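Local coordinates for protein GH127 beta-L-arabinofuranoside (Geobacillus stearothermophilus, PDB 4QK0) that probably hydrolyses beta-L-arabinofuranosides, releasing L-arabinose, as a bacterial glycoside hydrolase of family GH127, at residues A[22-34]-A[364-377]. Residues are numbered along the deposited sequence; the frame is centred on the assembly and turned at random.
Sequences FWKRYIDVVRHEV and LYNGTISGMDLDGK
Trp-23 turns the edge of its indole onto one face of the Tyr-365 ring, an edge-to-face pair with the planes at 69°, while NE1 donates an almost straight hydrogen bond to Tyr-365 OH at 3.1 Å, in the indole plane. With CG anti to the carbonyl carbon (chi1 -66°), the indole reaches across to Leu-364 and Tyr-365, and its rim also meets Leu-364 O. Phe-22 completes the aromatic cluster, its CE2 3.8 Å from Tyr-365 CD2, the two rings nearly parallel but slid apart. Ile-369 packs against all three rings of the helix: CG2 lies over one face of Tyr-26 and touches Trp-23 CZ3, and CD1 meets the edge of Phe-22. Arg-25 NH2 lies above the opposite face of Tyr-26, offset toward the rim, and the selenium of Met-372 sits at the ring's edge, 4.0 Å from Tyr-26 CD1. A water joins Tyr-26 OH to Ile-369 O.

At the type I turn from Asp-373 to Gly-376, Arg-25 bends at chi3 (68°) and grips Leu-374 O end-on with NH1 at 2.9 Å and NH2 at 3.0 Å, the oxygen lying in the guanidinium plane. Farther along the helix, Val-29 CG1 packs 3.6 Å from Gly-376 CA, where a CB would run into Val-29 CG1, and a second water donates to both Glu-33 OE1 and Gly-376 O.

An alanine in place of Trp-23 would probably leave Tyr-365 OH without this donor and open a gap beside Ile-369. Within the catalytic domain, the contact thus joins helix 22-42 to segment 364-377 through an aromatic, largely apolar core at one end and, at the other, a water bridge to Gly-376 O and a two-nitrogen grip on Leu-374 O that probably helps fix the orientation of the Arg-25 guanidinium.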
ATOM      1  N   PHE A  22     -31.323  20.216   2.442  1.00 35.65           N
ATOM      2  CA  PHE A  22     -30.101  19.513   2.178  1.00 32.98           C
ATOM      3  C   PHE A  22     -29.622  19.643   0.728  1.00 31.89           C
ATOM      4  O   PHE A  22     -28.524  20.159   0.491  1.00 25.63           O
ATOM      5  CB  PHE A  22     -30.282  18.033   2.610  1.00 33.98           C
ATOM      6  CG  PHE A  22     -29.016  17.254   2.620  1.00 32.22           C
ATOM      7  CD1 PHE A  22     -28.145  17.338   3.703  1.00 30.40           C
ATOM      8  CD2 PHE A  22     -28.650  16.494   1.520  1.00 29.12           C
ATOM      9  CE1 PHE A  22     -26.961  16.623   3.698  1.00 29.65           C
ATOM     10  CE2 PHE A  22     -27.465  15.786   1.520  1.00 29.02           C
ATOM     11  CZ  PHE A  22     -26.615  15.856   2.606  1.00 28.65           C
ATOM     12  N   TRP A  23     -30.408  19.168  -0.254  1.00 28.60           N
ATOM     13  CA  TRP A  23     -29.968  19.257  -1.657  1.00 28.20           C
ATOM     14  C   TRP A  23     -30.054  20.655  -2.227  1.00 26.50           C
ATOM     15  O   TRP A  23     -29.242  21.045  -3.056  1.00 27.82           O
ATOM     16  CB  TRP A  23     -30.689  18.269  -2.547  1.00 28.98           C
ATOM     17  CG  TRP A  23     -30.337  16.894  -2.185  1.00 29.55           C
ATOM     18  CD1 TRP A  23     -31.119  15.992  -1.531  1.00 28.57           C
ATOM     19  CD2 TRP A  23     -29.086  16.256  -2.401  1.00 26.46           C
ATOM     20  NE1 TRP A  23     -30.447  14.837  -1.338  1.00 27.35           N
ATOM     21  CE2 TRP A  23     -29.197  14.955  -1.884  1.00 25.41           C
ATOM     22  CE3 TRP A  23     -27.896  16.659  -2.985  1.00 25.43           C
ATOM     23  CZ2 TRP A  23     -28.144  14.045  -1.906  1.00 27.78           C
ATOM     24  CZ3 TRP A  23     -26.835  15.746  -3.025  1.00 29.10           C
ATOM     25  CH2 TRP A  23     -26.963  14.460  -2.480  1.00 25.85           C
ATOM     26  N   LYS A  24     -30.976  21.446  -1.727  1.00 32.70           N
ATOM     27  CA  LYS A  24     -31.107  22.806  -2.221  1.00 34.92           C
ATOM     28  C   LYS A  24     -29.858  23.598  -1.937  1.00 30.92           C
ATOM     29  O   LYS A  24     -29.347  24.319  -2.822  1.00 32.56           O
ATOM     30  CB  LYS A  24     -32.304  23.517  -1.588  1.00 47.32           C
ATOM     31  CG  LYS A  24     -32.740  24.765  -2.369  1.00 55.53           C
ATOM     32  CD  LYS A  24     -33.994  25.409  -1.782  1.00 67.37           C
ATOM     33  CE  LYS A  24     -33.676  26.211  -0.510  1.00 74.20           C
ATOM     34  NZ  LYS A  24     -32.927  27.480  -0.794  1.00 80.67           N
ATOM     35  N   ARG A  25     -29.326  23.453  -0.731  1.00 27.08           N
ATOM     36  CA  ARG A  25     -28.043  24.089  -0.400  1.00 27.76           C
ATOM     37  C   ARG A  25     -26.926  23.682  -1.382  1.00 26.46           C
ATOM     38  O   ARG A  25     -26.157  24.534  -1.860  1.00 30.16           O
ATOM     39  CB  ARG A  25     -27.658  23.797   1.059  1.00 30.94           C
ATOM     40  CG  ARG A  25     -26.606  24.757   1.632  1.00 32.86           C
ATOM     41  CD  ARG A  25     -25.941  24.177   2.872  1.00 31.49           C
ATOM     42  NE  ARG A  25     -25.122  23.039   2.522  1.00 29.62           N
ATOM     43  CZ  ARG A  25     -23.893  23.109   2.029  1.00 30.39           C
ATOM     44  NH1 ARG A  25     -23.296  24.280   1.796  1.00 30.96           N
ATOM     45  NH2 ARG A  25     -23.224  21.983   1.800  1.00 30.96           N
ATOM     46  N   TYR A  26     -26.855  22.405  -1.751  1.00 25.80           N
ATOM     47  CA  TYR A  26     -25.794  21.943  -2.679  1.00 25.67           C
ATOM     48  C   TYR A  26     -25.968  22.501  -4.074  1.00 24.99           C
ATOM     49  O   TYR A  26     -24.999  22.889  -4.759  1.00 24.26           O
ATOM     50  CB  TYR A  26     -25.744  20.406  -2.737  1.00 26.37           C
ATOM     51  CG  TYR A  26     -24.961  19.742  -1.604  1.00 25.49           C
ATOM     52  CD1 TYR A  26     -23.581  19.826  -1.563  1.00 24.47           C
ATOM     53  CD2 TYR A  26     -25.586  18.997  -0.638  1.00 26.34           C
ATOM     54  CE1 TYR A  26     -22.844  19.232  -0.554  1.00 23.65           C
ATOM     55  CE2 TYR A  26     -24.852  18.368   0.360  1.00 31.18           C
ATOM     56  CZ  TYR A  26     -23.449  18.511   0.378  1.00 25.90           C
ATOM     57  OH  TYR A  26     -22.711  17.937   1.361  1.00 27.79           O
ATOM     58  N   ILE A  27     -27.212  22.556  -4.516  1.00 24.57           N
ATOM     59  CA  ILE A  27     -27.501  23.153  -5.835  1.00 25.52           C
ATOM     60  C   ILE A  27     -27.120  24.615  -5.873  1.00 23.30           C
ATOM     61  O   ILE A  27     -26.530  25.069  -6.833  1.00 25.79           O
ATOM     62  CB  ILE A  27     -28.980  22.949  -6.227  1.00 30.00           C
ATOM     63  CG1 ILE A  27     -29.206  21.455  -6.406  1.00 33.37           C
ATOM     64  CG2 ILE A  27     -29.317  23.685  -7.511  1.00 28.83           C
ATOM     65  CD1 ILE A  27     -30.474  21.100  -7.123  1.00 35.69           C
ATOM     66  N   ASP A  28     -27.436  25.333  -4.824  1.00 25.66           N
ATOM     67  CA  ASP A  28     -27.040  26.731  -4.727  1.00 31.80           C
ATOM     68  C   ASP A  28     -25.554  26.904  -4.786  1.00 30.77           C
ATOM     69  O   ASP A  28     -25.058  27.832  -5.440  1.00 31.25           O
ATOM     70  CB  ASP A  28     -27.595  27.381  -3.452  1.00 33.51           C
ATOM     71  CG  ASP A  28     -29.147  27.514  -3.490  1.00 39.95           C
ATOM     72  OD1 ASP A  28     -29.727  27.469  -4.607  1.00 41.47           O
ATOM     73  OD2 ASP A  28     -29.796  27.665  -2.407  1.00 54.61           O
ATOM     74  N   VAL A  29     -24.830  26.017  -4.099  1.00 31.65           N
ATOM     75  CA  VAL A  29     -23.365  26.039  -4.164  1.00 27.03           C
ATOM     76  C   VAL A  29     -22.884  25.762  -5.570  1.00 26.34           C
ATOM     77  O   VAL A  29     -21.958  26.427  -6.077  1.00 25.46           O
ATOM     78  CB  VAL A  29     -22.750  25.037  -3.167  1.00 28.60           C
ATOM     79  CG1 VAL A  29     -21.300  24.778  -3.493  1.00 27.55           C
ATOM     80  CG2 VAL A  29     -22.881  25.584  -1.748  1.00 30.76           C
ATOM     81  N   VAL A  30     -23.456  24.763  -6.225  1.00 23.65           N
ATOM     82  CA  VAL A  30     -23.033  24.500  -7.615  1.00 23.53           C
ATOM     83  C   VAL A  30     -23.305  25.689  -8.525  1.00 23.20           C
ATOM     84  O   VAL A  30     -22.492  26.028  -9.396  1.00 23.28           O
ATOM     85  CB  VAL A  30     -23.763  23.236  -8.169  1.00 23.89           C
ATOM     86  CG1 VAL A  30     -23.585  23.108  -9.672  1.00 25.22           C
ATOM     87  CG2 VAL A  30     -23.231  21.990  -7.526  1.00 24.01           C
ATOM     88  N   ARG A  31     -24.464  26.323  -8.328  1.00 27.83           N
ATOM     89  CA  ARG A  31     -24.890  27.431  -9.190  1.00 29.22           C
ATOM     90  C   ARG A  31     -24.062  28.680  -8.979  1.00 32.68           C
ATOM     91  O   ARG A  31     -23.684  29.338  -9.953  1.00 32.38           O
ATOM     92  CB  ARG A  31     -26.384  27.763  -8.958  1.00 30.97           C
ATOM     93  CG  ARG A  31     -26.904  28.930  -9.851  1.00 31.98           C
ATOM     94  CD  ARG A  31     -28.378  29.209  -9.602  1.00 34.14           C
ATOM     95  NE  ARG A  31     -29.124  28.255 -10.406  1.00 38.73           N
ATOM     96  CZ  ARG A  31     -29.886  27.279  -9.955  1.00 34.32           C
ATOM     97  NH1 ARG A  31     -30.096  27.123  -8.664  1.00 38.14           N
ATOM     98  NH2 ARG A  31     -30.465  26.477 -10.830  1.00 32.79           N
ATOM     99  N   HIS A  32     -23.777  29.014  -7.719  1.00 31.72           N
ATOM    100  CA  HIS A  32     -23.105  30.290  -7.441  1.00 34.58           C
ATOM    101  C   HIS A  32     -21.602  30.201  -7.331  1.00 35.42           C
ATOM    102  O   HIS A  32     -20.939  31.149  -7.674  1.00 38.58           O
ATOM    103  CB  HIS A  32     -23.701  30.942  -6.212  1.00 38.14           C
ATOM    104  CG  HIS A  32     -25.148  31.263  -6.384  1.00 46.33           C
ATOM    105  ND1 HIS A  32     -26.127  30.808  -5.524  1.00 54.75           N
ATOM    106  CD2 HIS A  32     -25.794  31.930  -7.376  1.00 51.34           C
ATOM    107  CE1 HIS A  32     -27.311  31.213  -5.956  1.00 55.95           C
ATOM    108  NE2 HIS A  32     -27.138  31.892  -7.080  1.00 52.86           N
ATOM    109  N   GLU A  33     -21.055  29.057  -6.928  1.00 33.96           N
ATOM    110  CA  GLU A  33     -19.605  28.896  -6.788  1.00 32.89           C
ATOM    111  C   GLU A  33     -18.994  27.982  -7.842  1.00 30.82           C
ATOM    112  O   GLU A  33     -18.077  28.377  -8.558  1.00 28.79           O
ATOM    113  CB  GLU A  33     -19.293  28.360  -5.382  1.00 36.99           C
ATOM    114  CG  GLU A  33     -17.843  27.924  -5.190  1.00 41.17           C
ATOM    115  CD  GLU A  33     -16.848  29.079  -5.364  1.00 42.12           C
ATOM    116  OE1 GLU A  33     -15.774  28.872  -6.001  1.00 41.55           O
ATOM    117  OE2 GLU A  33     -17.151  30.191  -4.843  1.00 46.92           O
ATOM    118  N   VAL A  34     -19.479  26.749  -7.926  1.00 26.85           N
ATOM    119  CA  VAL A  34     -18.779  25.768  -8.719  1.00 25.45           C
ATOM    120  C   VAL A  34     -18.799  26.041 -10.199  1.00 25.77           C
ATOM    121  O   VAL A  34     -17.749  26.083 -10.857  1.00 26.34           O
ATOM    122  CB  VAL A  34     -19.318  24.354  -8.475  1.00 27.21           C
ATOM    123  CG1 VAL A  34     -18.506  23.339  -9.255  1.00 26.45           C
ATOM    124  CG2 VAL A  34     -19.283  23.976  -7.003  1.00 26.39           C
ATOM    125  N   LEU A 364     -24.984   8.695  -2.916  1.00 25.72           N
ATOM    126  CA  LEU A 364     -25.403  10.069  -2.906  1.00 23.09           C
ATOM    127  C   LEU A 364     -25.134  10.812  -1.618  1.00 24.33           C
ATOM    128  O   LEU A 364     -24.797  12.021  -1.654  1.00 21.98           O
ATOM    129  CB  LEU A 364     -26.903  10.179  -3.219  1.00 25.65           C
ATOM    130  CG  LEU A 364     -27.317  10.099  -4.692  1.00 24.99           C
ATOM    131  CD1 LEU A 364     -28.858  10.098  -4.759  1.00 29.94           C
ATOM    132  CD2 LEU A 364     -26.790  11.261  -5.521  1.00 25.09           C
ATOM    133  N   TYR A 365     -25.337  10.156  -0.493  1.00 22.05           N
ATOM    134  CA  TYR A 365     -25.220  10.811   0.798  1.00 25.30           C
ATOM    135  C   TYR A 365     -23.836  10.571   1.459  1.00 25.17           C
ATOM    136  O   TYR A 365     -23.621  10.973   2.637  1.00 22.65           O
ATOM    137  CB  TYR A 365     -26.358  10.393   1.770  1.00 29.01           C
ATOM    138  CG  TYR A 365     -27.751  10.927   1.386  1.00 29.21           C
ATOM    139  CD1 TYR A 365     -28.522  10.261   0.466  1.00 32.10           C
ATOM    140  CD2 TYR A 365     -28.234  12.123   1.885  1.00 30.01           C
ATOM    141  CE1 TYR A 365     -29.770  10.732   0.094  1.00 34.58           C
ATOM    142  CE2 TYR A 365     -29.485  12.612   1.528  1.00 31.91           C
ATOM    143  CZ  TYR A 365     -30.251  11.910   0.616  1.00 37.04           C
ATOM    144  OH  TYR A 365     -31.498  12.336   0.193  1.00 35.45           O
ATOM    145  N   ASN A 366     -22.916   9.941   0.734  1.00 22.88           N
ATOM    146  CA  ASN A 366     -21.613   9.567   1.320  1.00 23.00           C
ATOM    147  C   ASN A 366     -20.505   9.793   0.361  1.00 22.17           C
ATOM    148  O   ASN A 366     -19.999  10.892   0.282  1.00 28.52           O
ATOM    149  CB  ASN A 366     -21.645   8.147   1.832  1.00 22.96           C
ATOM    150  CG  ASN A 366     -22.697   7.966   2.930  1.00 23.91           C
ATOM    151  OD1 ASN A 366     -22.460   8.289   4.100  1.00 26.59           O
ATOM    152  ND2 ASN A 366     -23.852   7.393   2.570  1.00 24.14           N
ATOM    153  N   GLY A 367     -20.180   8.843  -0.472  1.00 22.11           N
ATOM    154  CA  GLY A 367     -18.973   8.941  -1.287  1.00 20.89           C
ATOM    155  C   GLY A 367     -18.950   9.804  -2.517  1.00 21.65           C
ATOM    156  O   GLY A 367     -17.944   9.784  -3.264  1.00 19.34           O
ATOM    157  N   THR A 368     -20.056  10.477  -2.816  1.00 21.32           N
ATOM    158  CA  THR A 368     -20.062  11.433  -3.929  1.00 21.59           C
ATOM    159  C   THR A 368     -19.788  12.803  -3.305  1.00 22.59           C
ATOM    160  O   THR A 368     -18.821  13.435  -3.640  1.00 24.04           O
ATOM    161  CB  THR A 368     -21.406  11.514  -4.712  1.00 20.32           C
ATOM    162  OG1 THR A 368     -22.484  11.695  -3.781  1.00 21.81           O
ATOM    163  CG2 THR A 368     -21.635  10.256  -5.514  1.00 21.30           C
ATOM    164  N   ILE A 369     -20.707  13.277  -2.479  1.00 22.62           N
ATOM    165  CA  ILE A 369     -20.601  14.578  -1.930  1.00 23.81           C
ATOM    166  C   ILE A 369     -19.369  14.714  -0.985  1.00 26.60           C
ATOM    167  O   ILE A 369     -18.950  15.828  -0.694  1.00 29.87           O
ATOM    168  CB  ILE A 369     -21.909  15.006  -1.213  1.00 21.55           C
ATOM    169  CG1 ILE A 369     -22.434  13.947  -0.333  1.00 19.66           C
ATOM    170  CG2 ILE A 369     -22.993  15.352  -2.238  1.00 23.41           C
ATOM    171  CD1 ILE A 369     -23.525  14.435   0.609  1.00 21.45           C
ATOM    172  N   SER A 370     -18.819  13.600  -0.515  1.00 23.32           N
ATOM    173  CA  SER A 370     -17.544  13.631   0.210  1.00 24.02           C
ATOM    174  C   SER A 370     -16.450  14.247  -0.626  1.00 23.32           C
ATOM    175  O   SER A 370     -15.486  14.775  -0.088  1.00 26.03           O
ATOM    176  CB  SER A 370     -17.115  12.232   0.626  1.00 24.60           C
ATOM    177  OG  SER A 370     -16.841  11.402  -0.497  1.00 20.69           O
ATOM    178  N   GLY A 371     -16.632  14.221  -1.940  1.00 20.38           N
ATOM    179  CA  GLY A 371     -15.722  14.796  -2.886  1.00 19.10           C
ATOM    180  C   GLY A 371     -15.602  16.324  -2.953  1.00 19.39           C
ATOM    181  O   GLY A 371     -14.814  16.848  -3.747  1.00 18.94           O
HETATM  182  N   MSE A 372     -16.403  17.028  -2.168  1.00 22.46           N
HETATM  183  CA  MSE A 372     -16.332  18.471  -2.138  1.00 25.28           C
HETATM  184  C   MSE A 372     -16.412  18.971  -0.730  1.00 21.95           C
HETATM  185  O   MSE A 372     -17.009  18.351   0.144  1.00 19.39           O
HETATM  186  CB  MSE A 372     -17.380  19.192  -3.034  1.00 26.82           C
HETATM  187  CG  MSE A 372     -18.828  18.885  -2.639  1.00 34.74           C
HETATM  188 SE   MSE A 372     -20.131  20.086  -3.571  1.00 46.17          SE
HETATM  189  CE  MSE A 372     -18.950  20.802  -4.953  1.00 30.20           C
ATOM    190  N   ASP A 373     -15.778  20.133  -0.531  1.00 23.49           N
ATOM    191  CA  ASP A 373     -15.970  20.925   0.697  1.00 27.00           C
ATOM    192  C   ASP A 373     -17.402  21.411   0.691  1.00 25.56           C
ATOM    193  O   ASP A 373     -18.003  21.615  -0.399  1.00 23.10           O
ATOM    194  CB  ASP A 373     -15.040  22.194   0.728  1.00 31.81           C
ATOM    195  CG  ASP A 373     -13.590  21.921   1.247  1.00 34.78           C
ATOM    196  OD1 ASP A 373     -13.258  20.834   1.799  1.00 28.99           O
ATOM    197  OD2 ASP A 373     -12.756  22.874   1.125  1.00 44.58           O
ATOM    198  N   LEU A 374     -17.914  21.670   1.878  1.00 25.51           N
ATOM    199  CA  LEU A 374     -19.288  22.048   2.021  1.00 29.17           C
ATOM    200  C   LEU A 374     -19.629  23.295   1.198  1.00 31.51           C
ATOM    201  O   LEU A 374     -20.750  23.405   0.747  1.00 31.11           O
ATOM    202  CB  LEU A 374     -19.623  22.265   3.461  1.00 28.85           C
ATOM    203  CG  LEU A 374     -19.599  20.998   4.310  1.00 31.79           C
ATOM    204  CD1 LEU A 374     -19.559  21.392   5.773  1.00 30.13           C
ATOM    205  CD2 LEU A 374     -20.811  20.085   4.037  1.00 28.20           C
ATOM    206  N   ASP A 375     -18.662  24.206   1.009  1.00 30.69           N
ATOM    207  CA  ASP A 375     -18.867  25.468   0.250  1.00 31.69           C
ATOM    208  C   ASP A 375     -18.507  25.358  -1.212  1.00 30.48           C
ATOM    209  O   ASP A 375     -18.465  26.368  -1.932  1.00 32.99           O
ATOM    210  CB  ASP A 375     -18.095  26.669   0.903  1.00 32.91           C
ATOM    211  CG  ASP A 375     -16.561  26.514   0.858  1.00 38.26           C
ATOM    212  OD1 ASP A 375     -16.026  25.602   0.189  1.00 38.33           O
ATOM    213  OD2 ASP A 375     -15.856  27.324   1.514  1.00 46.13           O
ATOM    214  N   GLY A 376     -18.158  24.150  -1.648  1.00 28.98           N
ATOM    215  CA  GLY A 376     -17.869  23.913  -3.040  1.00 27.19           C
ATOM    216  C   GLY A 376     -16.599  24.482  -3.629  1.00 29.94           C
ATOM    217  O   GLY A 376     -16.409  24.444  -4.864  1.00 27.51           O
ATOM    218  N   LYS A 377     -15.671  24.960  -2.801  1.00 29.70           N
ATOM    219  CA  LYS A 377     -14.467  25.580  -3.357  1.00 32.50           C
ATOM    220  C   LYS A 377     -13.317  24.644  -3.625  1.00 31.69           C
ATOM    221  O   LYS A 377     -12.462  24.970  -4.445  1.00 31.21           O
ATOM    222  CB  LYS A 377     -13.974  26.702  -2.439  1.00 40.76           C
ATOM    223  CG  LYS A 377     -14.824  27.928  -2.528  1.00 43.36           C
ATOM    224  CD  LYS A 377     -14.429  28.938  -1.485  1.00 54.74           C
ATOM    225  CE  LYS A 377     -15.355  30.135  -1.627  1.00 62.16           C
ATOM    226  NZ  LYS A 377     -15.303  31.001  -0.422  1.00 66.20           N
TER
HETATM  227  O   HOH W   1     -20.122  17.936   0.892  1.00 25.35           O
HETATM  228  O   HOH W   2     -15.236  26.066  -6.838  1.00 41.64           O